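Local coordinates for periplasmic binding protein (Veillonella parvula, PDB 4OVK) that probably captures a solute in the periplasm and hands it to an ABC transporter for import, at residues V126-G131 with I140-K145; E154-Y159 with K311-T316; I234-S237 with R243-D246. All blocks are in the same frame, centred on the assembly; numbering follows the deposited sequence.

Contact 1 of 3, residues V126-G131 with I140-K145; sequences VSIKYG and IRLLGK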
# COMPACT_ATOMS: atom_id res chain seq x y z
N VAL A 126 -8.41 -18.11 7.01
CA VAL A 126 -9.02 -16.92 7.59
C VAL A 126 -9.29 -15.93 6.49
O VAL A 126 -8.44 -15.71 5.61
CB VAL A 126 -8.19 -16.28 8.72
CG1 VAL A 126 -8.11 -17.22 9.93
CG2 VAL A 126 -6.80 -15.90 8.27
N SER A 127 -10.48 -15.34 6.55
CA SER A 127 -10.92 -14.42 5.51
C SER A 127 -10.71 -13.00 5.98
O SER A 127 -11.05 -12.65 7.11
CB SER A 127 -12.39 -14.66 5.17
OG SER A 127 -12.59 -15.97 4.63
N ILE A 128 -10.13 -12.17 5.11
CA ILE A 128 -10.02 -10.75 5.37
C ILE A 128 -10.80 -9.94 4.31
O ILE A 128 -11.39 -10.51 3.39
CB ILE A 128 -8.54 -10.31 5.41
CG1 ILE A 128 -7.85 -10.60 4.08
CG2 ILE A 128 -7.80 -11.00 6.55
CD1 ILE A 128 -6.59 -9.79 3.94
N LYS A 129 -10.79 -8.62 4.47
CA LYS A 129 -11.53 -7.69 3.60
C LYS A 129 -10.63 -6.65 2.94
O LYS A 129 -9.49 -6.44 3.37
CB LYS A 129 -12.57 -6.93 4.41
CG LYS A 129 -13.63 -7.78 5.07
CD LYS A 129 -14.82 -6.90 5.44
CE LYS A 129 -15.71 -7.55 6.48
NZ LYS A 129 -16.21 -8.89 6.04
N TYR A 130 -11.17 -5.98 1.92
CA TYR A 130 -10.45 -4.94 1.16
C TYR A 130 -11.30 -3.71 0.94
O TYR A 130 -12.53 -3.80 0.90
CB TYR A 130 -10.02 -5.47 -0.20
N GLY A 131 -10.63 -2.56 0.78
CA GLY A 131 -11.27 -1.32 0.38
C GLY A 131 -10.93 -0.12 1.24
O GLY A 131 -10.88 1.02 0.75
N ILE A 140 -4.66 -6.54 10.71
CA ILE A 140 -3.45 -6.59 11.52
C ILE A 140 -3.72 -7.22 12.89
O ILE A 140 -2.92 -8.03 13.39
CB ILE A 140 -2.83 -5.19 11.66
CG1 ILE A 140 -2.20 -4.80 10.32
CG2 ILE A 140 -1.80 -5.16 12.77
CD1 ILE A 140 -1.91 -3.32 10.20
N ARG A 141 -4.85 -6.87 13.49
CA ARG A 141 -5.20 -7.38 14.81
C ARG A 141 -5.36 -8.89 14.75
O ARG A 141 -4.85 -9.63 15.61
CB ARG A 141 -6.45 -6.69 15.33
CG ARG A 141 -6.82 -7.08 16.76
CD ARG A 141 -7.82 -6.11 17.35
NE ARG A 141 -7.21 -4.83 17.70
CZ ARG A 141 -7.80 -3.64 17.58
NH1 ARG A 141 -7.14 -2.55 17.95
NH2 ARG A 141 -9.03 -3.52 17.08
N LEU A 142 -6.06 -9.35 13.70
CA LEU A 142 -6.23 -10.77 13.44
C LEU A 142 -4.88 -11.47 13.27
O LEU A 142 -4.64 -12.53 13.88
CB LEU A 142 -7.11 -10.96 12.19
CG LEU A 142 -7.27 -12.36 11.58
CD1 LEU A 142 -7.92 -13.32 12.56
CD2 LEU A 142 -8.09 -12.30 10.31
N LEU A 143 -3.98 -10.90 12.46
CA LEU A 143 -2.65 -11.47 12.29
C LEU A 143 -1.89 -11.58 13.62
O LEU A 143 -1.15 -12.53 13.84
CB LEU A 143 -1.84 -10.66 11.28
CG LEU A 143 -2.29 -10.85 9.84
CD1 LEU A 143 -1.52 -9.87 8.96
CD2 LEU A 143 -2.08 -12.29 9.38
N GLY A 144 -2.06 -10.59 14.48
CA GLY A 144 -1.45 -10.62 15.80
C GLY A 144 -1.88 -11.82 16.62
O GLY A 144 -1.08 -12.41 17.33
N LYS A 145 -3.15 -12.21 16.51
CA LYS A 145 -3.67 -13.38 17.22
C LYS A 145 -3.16 -14.66 16.57
O LYS A 145 -2.77 -15.60 17.25
CB LYS A 145 -5.19 -13.36 17.22
CG LYS A 145 -5.76 -12.28 18.12
CD LYS A 145 -7.16 -12.59 18.59
CE LYS A 145 -7.67 -11.51 19.54
NZ LYS A 145 -7.59 -10.16 18.91
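Leu142 meets Val126 and Ile128 through a single methyl group, CD2. The shortest approach is to the branch methyl of the isoleucine, Ile128 CG2 to Leu142 CD2 at 4.0 Å. The valine is touched near its root, Val126 CB to Leu142 CD2 at 4.3 Å, and between them the methyl passes Ser127 O at 4.4 Å from Leu142 CD2. Val126 and Ile128 send their CB bonds toward the helix while that of Ser127 points away, as strand alternation requires. With CG anti to the backbone N (chi1 171°), Leu142 carries CD2 out from the helix into the step between these two side chains. The axes of strand 126-128 and helix 140-145 are 10.3 Å apart and nearly antiparallel, at 161°. That is the return path expected of the strand and following helix in an alpha/beta fold. Further out, Ile106 of the neighbouring strand touches both Val126 and Ile128, and Trp41 and Pro38 also reach Ile128. Leu20 lies against Leu142. Strand 125-128 ends the four-stranded parallel sheet within this chain, and Asp19, Leu20 and Thr21 meet its Ser127. All the touching residues are buried and the 115 Å² they share is aliphatic apart from one backbone carbonyl; cohesion between strand and helix here therefore rests on dispersion and exclusion of water, while the hydrogen bonds of the strand run to Val105, Ile107 and Asp109 on one side and to Asp19 and Leu20 from Ser127.

Contact 2 of 3, residues E154-Y159 with K311-T316; sequences EALISY and KQFYNT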
# COMPACT_ATOMS: atom_id res chain seq x y z
N GLU A 154 -0.74 -4.46 17.93
CA GLU A 154 -1.31 -3.25 18.55
C GLU A 154 -0.41 -2.02 18.37
O GLU A 154 -0.92 -0.92 18.23
CB GLU A 154 -1.67 -3.47 20.02
CG GLU A 154 -2.83 -4.45 20.24
CD GLU A 154 -4.13 -4.10 19.52
OE1 GLU A 154 -4.42 -2.91 19.28
OE2 GLU A 154 -4.89 -5.04 19.21
N ALA A 155 0.91 -2.20 18.37
CA ALA A 155 1.81 -1.06 18.12
C ALA A 155 1.60 -0.49 16.70
O ALA A 155 1.59 0.71 16.51
CB ALA A 155 3.26 -1.44 18.35
N LEU A 156 1.41 -1.38 15.72
CA LEU A 156 1.12 -0.96 14.35
C LEU A 156 -0.24 -0.27 14.26
O LEU A 156 -0.39 0.75 13.61
CB LEU A 156 1.15 -2.16 13.39
CG LEU A 156 2.53 -2.70 13.04
CD1 LEU A 156 2.44 -4.10 12.43
CD2 LEU A 156 3.29 -1.75 12.12
N ILE A 157 -1.24 -0.81 14.95
CA ILE A 157 -2.57 -0.22 14.90
C ILE A 157 -2.57 1.15 15.57
O ILE A 157 -3.17 2.09 15.05
CB ILE A 157 -3.62 -1.14 15.55
CG1 ILE A 157 -3.79 -2.40 14.68
CG2 ILE A 157 -4.96 -0.43 15.69
CD1 ILE A 157 -4.38 -3.57 15.45
N SER A 158 -1.88 1.25 16.72
CA SER A 158 -1.74 2.54 17.43
C SER A 158 -1.04 3.58 16.57
O SER A 158 -1.41 4.75 16.58
CB SER A 158 -0.98 2.36 18.73
OG SER A 158 -1.76 1.64 19.68
N TYR A 159 -0.03 3.14 15.83
CA TYR A 159 0.70 4.02 14.92
C TYR A 159 -0.26 4.58 13.87
O TYR A 159 -0.28 5.78 13.63
CB TYR A 159 1.86 3.26 14.27
CG TYR A 159 2.82 4.12 13.48
CD1 TYR A 159 3.89 4.78 14.09
CD2 TYR A 159 2.66 4.26 12.12
CE1 TYR A 159 4.77 5.57 13.35
CE2 TYR A 159 3.52 5.04 11.37
CZ TYR A 159 4.56 5.70 11.99
OH TYR A 159 5.40 6.45 11.21
N LYS A 311 12.83 6.20 9.06
CA LYS A 311 13.87 5.44 9.73
C LYS A 311 13.35 4.79 11.02
O LYS A 311 13.64 3.62 11.29
CB LYS A 311 15.08 6.30 10.05
CG LYS A 311 15.84 6.71 8.79
CD LYS A 311 16.84 7.81 9.07
CE LYS A 311 18.02 7.28 9.85
NZ LYS A 311 19.12 8.28 9.85
N GLN A 312 12.60 5.56 11.80
CA GLN A 312 12.04 5.06 13.05
C GLN A 312 11.12 3.87 12.80
O GLN A 312 11.22 2.87 13.52
CB GLN A 312 11.27 6.16 13.78
CG GLN A 312 10.62 5.71 15.08
CD GLN A 312 9.71 6.79 15.65
OE1 GLN A 312 8.61 7.04 15.14
NE2 GLN A 312 10.15 7.41 16.71
N PHE A 313 10.25 3.98 11.80
CA PHE A 313 9.31 2.90 11.46
C PHE A 313 10.06 1.61 11.09
O PHE A 313 9.78 0.54 11.64
CB PHE A 313 8.39 3.34 10.34
CG PHE A 313 7.25 2.39 10.07
CD1 PHE A 313 7.43 1.26 9.29
CD2 PHE A 313 6.00 2.63 10.61
CE1 PHE A 313 6.37 0.40 9.03
CE2 PHE A 313 4.95 1.77 10.38
CZ PHE A 313 5.14 0.64 9.60
N TYR A 314 11.04 1.71 10.19
CA TYR A 314 11.81 0.54 9.74
C TYR A 314 12.60 -0.07 10.90
O TYR A 314 12.67 -1.28 11.05
CB TYR A 314 12.72 0.90 8.54
CG TYR A 314 11.97 0.80 7.22
CD1 TYR A 314 10.79 1.52 7.01
CD2 TYR A 314 12.43 -0.00 6.19
CE1 TYR A 314 10.06 1.39 5.85
CE2 TYR A 314 11.70 -0.15 5.01
CZ TYR A 314 10.53 0.55 4.84
OH TYR A 314 9.79 0.40 3.68
N ASN A 315 13.20 0.78 11.73
CA ASN A 315 13.93 0.29 12.90
C ASN A 315 13.01 -0.43 13.90
O ASN A 315 13.33 -1.53 14.40
CB ASN A 315 14.68 1.43 13.61
CG ASN A 315 15.30 0.98 14.92
OD1 ASN A 315 14.69 1.10 15.99
ND2 ASN A 315 16.48 0.41 14.82
N THR A 316 11.86 0.17 14.18
CA THR A 316 10.95 -0.34 15.23
C THR A 316 10.29 -1.65 14.80
O THR A 316 10.28 -2.63 15.56
CB THR A 316 9.87 0.71 15.56
OG1 THR A 316 10.50 1.86 16.14
CG2 THR A 316 8.83 0.17 16.55
O HOH W 1 7.68 6.60 12.41
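Tyr159 and Phe313 mark where helices 154-159 and 311-316 come closest, with 9.3 Å between Tyr159 CA and Phe313 CA. The helix segments run antiparallel at 165°, and their axes are 12.6 Å apart, a wide spacing that the two aromatic rings span. Both side chains have CG anti to the backbone N (chi1 -171° in each), which throws the rings forward into the interface from opposing helices. They form a T-shaped pair with centroids 5.1 Å apart and planes at 64°: Phe313 offers its edge and Tyr159 its face. The CD2 corner of Phe313 sits above the tyrosine ring but toward its rim, and Phe313 CD2 to Tyr159 CE2 measures 3.5 Å. A turn away, Leu156 CD2 touches Phe313 CZ at 3.9 Å, the two side chains crossing at about a right angle. On the polar margin a water links the helices: Tyr159 OH donates to it at 2.6 Å, and it donates in turn to Gln312 OE1 at 2.9 Å. Around this core, Leu287 touches both rings, Pro286 lies on Tyr159, and Phe317, one turn beyond Phe313, meets Phe313, Ala155 and Leu156. A triethylene glycol, probably from the crystallisation liquor, is hydrogen-bonded to Tyr159 O. A leucine in place of Tyr159 would probably leave the Phe313 edge without a ring face to meet and Gln312 without its water-mediated tie to helix 154-159. The interface thus grades from buried hydrocarbon at Leu156 and Phe313 to hydrated amide at Gln312, with Tyr159 serving both environments; it joins helix 150-170 to helix 306-318.

Contact 3 of 3, residues I234-S237 with R243-D246; sequences IILS and RPDD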
# COMPACT_ATOMS: atom_id res chain seq x y z
N ILE A 234 0.96 17.04 -9.77
CA ILE A 234 0.66 15.73 -10.37
C ILE A 234 1.48 14.69 -9.61
O ILE A 234 2.69 14.87 -9.43
CB ILE A 234 1.03 15.67 -11.87
CG1 ILE A 234 0.17 16.66 -12.68
CG2 ILE A 234 0.85 14.25 -12.43
CD1 ILE A 234 0.69 16.92 -14.09
N ILE A 235 0.81 13.65 -9.12
CA ILE A 235 1.47 12.52 -8.50
C ILE A 235 1.35 11.35 -9.48
O ILE A 235 0.27 11.11 -10.03
CB ILE A 235 0.82 12.17 -7.15
CG1 ILE A 235 0.95 13.37 -6.19
CG2 ILE A 235 1.43 10.91 -6.57
CD1 ILE A 235 0.11 13.21 -4.96
N LEU A 236 2.47 10.67 -9.73
CA LEU A 236 2.52 9.54 -10.65
C LEU A 236 2.52 8.26 -9.84
O LEU A 236 3.30 8.12 -8.91
CB LEU A 236 3.79 9.60 -11.51
CG LEU A 236 4.05 10.89 -12.29
CD1 LEU A 236 5.42 10.85 -12.94
CD2 LEU A 236 2.98 11.14 -13.33
N SER A 237 1.67 7.30 -10.20
CA SER A 237 1.58 6.06 -9.45
C SER A 237 2.74 5.10 -9.75
O SER A 237 3.51 5.30 -10.69
CB SER A 237 0.25 5.37 -9.75
OG SER A 237 0.39 4.45 -10.80
N ARG A 243 7.66 8.36 -15.18
CA ARG A 243 8.43 9.19 -14.26
C ARG A 243 8.31 10.65 -14.66
O ARG A 243 7.86 10.93 -15.75
CB ARG A 243 9.89 8.74 -14.27
CG ARG A 243 10.06 7.49 -13.45
CD ARG A 243 11.48 6.99 -13.45
NE ARG A 243 11.57 5.86 -12.54
CZ ARG A 243 12.70 5.25 -12.24
NH1 ARG A 243 13.84 5.67 -12.76
NH2 ARG A 243 12.69 4.22 -11.39
N PRO A 244 8.70 11.58 -13.77
CA PRO A 244 8.47 13.00 -14.08
C PRO A 244 9.09 13.51 -15.40
O PRO A 244 8.44 14.28 -16.12
CB PRO A 244 9.08 13.71 -12.88
CG PRO A 244 8.93 12.73 -11.76
CD PRO A 244 9.24 11.41 -12.41
N ASP A 245 10.31 13.11 -15.71
CA ASP A 245 10.94 13.55 -16.95
C ASP A 245 10.18 13.09 -18.21
O ASP A 245 10.30 13.73 -19.26
CB ASP A 245 12.42 13.13 -17.00
CG ASP A 245 13.32 14.03 -16.15
OD1 ASP A 245 12.86 15.09 -15.66
OD2 ASP A 245 14.51 13.68 -15.97
N ASP A 246 9.38 12.03 -18.11
CA ASP A 246 8.50 11.62 -19.23
C ASP A 246 7.44 12.67 -19.57
O ASP A 246 7.07 12.87 -20.74
CB ASP A 246 7.81 10.29 -18.92
CG ASP A 246 8.80 9.15 -18.67
OD1 ASP A 246 9.94 9.20 -19.22
OD2 ASP A 246 8.45 8.20 -17.92
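Leu236 bridges to Arg243 and Pro244 by one branch of its side chain. Its CB bond leaves strand 234-236 toward the second segment, but CB and CG are still too distant to touch it. CG lies anti to the carbonyl carbon (chi1 -54°), and from there CD1 continues outward while CD2 turns aside. CD1 does the touching. It lies above the plane of the Arg243-Pro244 peptide, almost equally close to both ends of that bond: Leu236 CD1 is 3.4 Å from Arg243 C and 3.5 Å from Pro244 N. The same methyl meets the proline ring, with Leu236 CD1 to Pro244 CD at 3.9 Å. The peptide is steadied by the turn that opens helix 244-248: Arg243 N donates to Asp246 OD2 at 2.9 Å, reaching it from above the carboxylate plane, and Asp246 N returns a bond to Arg243 O at 3.0 Å. Behind the contact, Leu184 and Val268 of the flanking strands and Ile242 pack on Leu236, while Ile335 covers Arg243 and Pro244. Strand 233-236 lies between strands 180-184 and 268-270 of a parallel sheet, and Leu236 joins it to the short helix that follows. The division of labour is clear: apolar contact seats the start of the helix against the strand, whereas the bonds between Arg243 and Asp246 shape the turn, and Lys251 pairs with the other carboxylate oxygen, Asp246 OD1.

Overall arrangement
Contacts 1 and 2 are neighbours, their centres about 18 Å apart, and they touch through consecutive helices 133-147 and 150-170: Arg141 NE makes a 2.8 Å salt bridge to Glu154 OE2, and Ile140 packs on Ile157. Contact 3 lies about 33 Å from contact 1 and 29 Å from contact 2, centre to centre. Contacts 1 and 3 each back a four-stranded parallel sheet of order 2-1-3-4, on opposite sides of the chain's centre. Contact 1 closes first; contact 2 then spans a loop that encloses contact 3. Helix 150-170 leads from one sheet toward the other, consistent with a two-lobed binding protein that takes its solute between lobes.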